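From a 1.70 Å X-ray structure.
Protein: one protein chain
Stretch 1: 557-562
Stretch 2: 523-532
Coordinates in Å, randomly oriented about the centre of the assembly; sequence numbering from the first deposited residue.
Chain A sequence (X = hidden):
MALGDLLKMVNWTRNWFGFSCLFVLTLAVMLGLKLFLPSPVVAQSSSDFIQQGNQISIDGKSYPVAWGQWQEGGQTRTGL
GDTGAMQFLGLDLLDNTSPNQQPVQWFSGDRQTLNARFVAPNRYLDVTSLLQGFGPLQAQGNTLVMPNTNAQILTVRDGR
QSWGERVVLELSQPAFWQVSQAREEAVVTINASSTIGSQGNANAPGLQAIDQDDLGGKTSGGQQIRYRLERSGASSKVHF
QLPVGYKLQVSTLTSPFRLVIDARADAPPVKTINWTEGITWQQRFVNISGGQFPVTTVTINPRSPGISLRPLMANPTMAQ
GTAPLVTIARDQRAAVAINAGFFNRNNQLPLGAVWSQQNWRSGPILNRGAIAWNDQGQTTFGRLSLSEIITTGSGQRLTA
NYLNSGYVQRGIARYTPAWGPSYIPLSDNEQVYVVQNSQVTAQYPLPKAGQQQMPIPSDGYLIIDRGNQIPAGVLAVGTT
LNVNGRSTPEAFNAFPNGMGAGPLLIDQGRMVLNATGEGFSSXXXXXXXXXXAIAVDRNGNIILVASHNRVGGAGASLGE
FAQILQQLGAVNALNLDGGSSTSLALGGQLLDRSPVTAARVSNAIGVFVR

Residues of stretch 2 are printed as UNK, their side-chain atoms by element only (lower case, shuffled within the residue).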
# COMPACT_ATOMS: atom_id res chain seq x y z
N SER A 557 -16.88 8.45 6.82
CA SER A 557 -17.78 7.31 6.91
C SER A 557 -17.79 6.63 5.56
O SER A 557 -17.25 7.16 4.59
CB SER A 557 -19.21 7.77 7.26
OG SER A 557 -19.77 8.50 6.18
N LEU A 558 -18.40 5.45 5.47
CA LEU A 558 -18.49 4.75 4.18
C LEU A 558 -19.25 5.58 3.13
O LEU A 558 -18.86 5.64 1.96
CB LEU A 558 -19.13 3.36 4.33
CG LEU A 558 -18.35 2.31 5.12
CD1 LEU A 558 -19.28 1.12 5.42
CD2 LEU A 558 -17.11 1.86 4.35
N GLY A 559 -20.35 6.22 3.54
CA GLY A 559 -21.11 7.05 2.62
C GLY A 559 -20.34 8.26 2.13
O GLY A 559 -20.40 8.63 0.95
N GLU A 560 -19.63 8.90 3.06
CA GLU A 560 -18.76 10.03 2.71
C GLU A 560 -17.66 9.61 1.76
O GLU A 560 -17.35 10.34 0.81
CB GLU A 560 -18.18 10.67 3.98
CG GLU A 560 -19.24 11.46 4.76
CD GLU A 560 -18.78 11.86 6.16
OE1 GLU A 560 -17.88 11.19 6.72
OE2 GLU A 560 -19.35 12.85 6.70
N PHE A 561 -17.06 8.45 2.00
CA PHE A 561 -15.99 7.97 1.13
C PHE A 561 -16.53 7.71 -0.28
O PHE A 561 -15.88 8.04 -1.26
CB PHE A 561 -15.33 6.71 1.72
CG PHE A 561 -14.04 6.31 1.04
CD1 PHE A 561 -13.09 7.27 0.70
CD2 PHE A 561 -13.78 4.98 0.75
CE1 PHE A 561 -11.89 6.91 0.07
CE2 PHE A 561 -12.58 4.60 0.14
CZ PHE A 561 -11.64 5.57 -0.21
N ALA A 562 -17.74 7.15 -0.38
CA ALA A 562 -18.39 6.98 -1.69
C ALA A 562 -18.58 8.32 -2.40
O ALA A 562 -18.36 8.42 -3.62
CB ALA A 562 -19.72 6.27 -1.53
N UNK A 523 -21.19 -1.75 13.93
CA UNK A 523 -20.03 -0.98 14.39
C UNK A 523 -19.17 -0.51 13.21
O UNK A 523 -18.72 0.64 13.17
c UNK A 523 -19.21 -1.80 15.37
N UNK A 524 -18.93 -1.42 12.27
CA UNK A 524 -18.14 -1.09 11.08
C UNK A 524 -18.85 0.02 10.31
O UNK A 524 -18.21 0.97 9.84
c UNK A 524 -14.92 -2.11 7.95
c UNK A 524 -15.49 -1.73 6.74
c UNK A 524 -16.87 -1.55 6.65
c UNK A 524 -17.66 -1.74 7.78
c UNK A 524 -17.97 -2.33 10.21
c UNK A 524 -15.72 -2.29 9.07
c UNK A 524 -17.10 -2.11 9.00
N UNK A 525 -20.17 -0.08 10.21
CA UNK A 525 -20.94 0.87 9.41
C UNK A 525 -21.00 2.29 9.95
O UNK A 525 -21.21 3.22 9.18
o UNK A 525 -24.63 -0.51 7.47
c UNK A 525 -23.81 -1.31 7.95
c UNK A 525 -22.40 -0.87 8.28
n UNK A 525 -24.10 -2.59 8.18
c UNK A 525 -22.35 0.34 9.17
N UNK A 526 -20.85 2.47 11.25
CA UNK A 526 -20.97 3.83 11.78
C UNK A 526 -19.61 4.44 12.08
O UNK A 526 -19.49 5.56 12.56
c UNK A 526 -21.55 2.87 14.08
o UNK A 526 -23.87 2.58 14.64
c UNK A 526 -22.70 2.63 15.05
c UNK A 526 -21.90 3.87 13.00
n UNK A 526 -22.38 2.48 16.33
N UNK A 527 -18.57 3.70 11.75
CA UNK A 527 -17.21 4.13 12.02
C UNK A 527 -16.73 5.23 11.05
O UNK A 527 -17.05 5.21 9.86
n UNK A 527 -13.19 1.58 13.13
c UNK A 527 -16.32 2.89 11.94
o UNK A 527 -14.45 0.87 11.40
c UNK A 527 -14.14 1.75 12.21
c UNK A 527 -14.87 3.08 12.22
N UNK A 528 -16.00 6.21 11.59
CA UNK A 528 -15.28 7.20 10.79
C UNK A 528 -13.79 6.84 10.80
O UNK A 528 -13.21 6.64 11.86
c UNK A 528 -16.61 9.38 10.81
n UNK A 528 -19.03 9.50 10.52
c UNK A 528 -20.30 9.12 10.61
c UNK A 528 -15.46 8.60 11.39
n UNK A 528 -20.60 7.97 11.20
n UNK A 528 -21.27 9.89 10.12
c UNK A 528 -17.92 8.71 11.04
N UNK A 529 -13.17 6.74 9.62
CA UNK A 529 -11.80 6.21 9.57
C UNK A 529 -11.03 6.61 8.32
O UNK A 529 -11.63 7.10 7.36
c UNK A 529 -11.84 4.67 9.68
N UNK A 530 -9.72 6.38 8.34
CA UNK A 530 -8.92 6.40 7.12
C UNK A 530 -9.53 5.38 6.17
O UNK A 530 -10.07 4.36 6.61
o UNK A 530 -6.88 6.97 8.32
c UNK A 530 -7.46 6.04 7.41
N UNK A 531 -9.47 5.66 4.87
CA UNK A 531 -10.02 4.75 3.86
C UNK A 531 -9.08 4.52 2.67
O UNK A 531 -8.27 5.39 2.31
c UNK A 531 -14.60 3.84 6.85
c UNK A 531 -13.00 4.31 5.02
n UNK A 531 -13.96 4.69 6.05
n UNK A 531 -14.41 2.53 6.74
n UNK A 531 -15.44 4.32 7.77
c UNK A 531 -12.41 5.59 4.40
c UNK A 531 -11.36 5.28 3.33
N UNK A 532 -9.18 3.32 2.10
CA UNK A 532 -8.47 2.98 0.87
C UNK A 532 -9.49 2.51 -0.16
O UNK A 532 -10.51 1.92 0.20
c UNK A 532 -7.44 1.86 1.10
o UNK A 532 -6.40 2.29 1.95
O HOH W 1 -19.08 4.32 8.08
O HOH W 2 -19.51 12.26 9.48

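Position 523 has one side-chain carbon, out of reach of stretch 1. A lone CB means alanine, Ala 523. Position 524 carries one carbon and then a ring of six carbons: Phe 524. Its CA-to-CB bond points sideways, yet the ring end comes closer, with CE1 3.8 Å from Leu 558 CD1, an apolar contact.

Position 525 has three carbons, the last bearing one oxygen and one nitrogen, which is a glutamine amide. The CA-to-CB bond of Gln 525 points away, and it offers backbone instead: its CA lies 4.3 Å from Leu 558 CD1. Position 526 has the same atoms, and its CA-to-CB bond also points away, untouched by stretch 1; it is Gln 526. Position 527 repeats the pattern once more, as Gln 527, and here too the backbone does the work, its O sitting 3.7 Å from Ser 557 CA.

Position 528 shows three carbons, a nitrogen, then a carbon carrying two more nitrogens: the guanidinium of Arg 528. One face of that group lies against Ser 557, with CB 3.7 Å from Arg 528 NE, while Arg 528 NH2 donates to Gln 526 O at 3.0 Å. Glu 560 OE1 is 4.3 Å from Arg 528 NE, well out of the guanidinium plane, so charge alone links them directly.

Position 529 has a single carbon, Ala 529; position 530 has a carbon and an oxygen, Ser 530. Neither makes a contact. Position 531 has three carbons, a nitrogen, then a carbon carrying two more nitrogens: Arg 531. Its CA-to-CB bond points toward stretch 1, and CB sits 3.3 Å from the Phe 561 ring centroid, almost on the ring normal, a CH-pi contact; farther out, NH1 lies 3.7 Å from Leu 558 CD2, which covers one guanidinium face. Position 532, one carbon and one oxygen, is Ser 532; its CA-to-CB bond points away, but its backbone O meets the Phe 561 edge 3.4 Å from CE2.

No direct hydrogen bond crosses this contact, so packing and water share the task. Ser 557 OG caps its helix by accepting from Glu 560 N at 3.1 Å, and Ser 557 N reaches Glu 560 OE1 at 2.9 Å. Water 1 accepts from Leu 558 N at 2.9 Å and donates to Gln 525 O at 2.6 Å and Gln 527 O at 2.8 Å, tying the first turn of the stretch 1 helix to those carbonyls. Water 2 joins Arg 528 NE, at 3.0 Å, to Glu 560 OE2, at 2.8 Å. The rule: cap the helix internally, cover guanidinium faces with carbon, and let water bridge backbone to backbone and arginine to glutamate.

Stretch 2 523-532: AFQQQRASRS
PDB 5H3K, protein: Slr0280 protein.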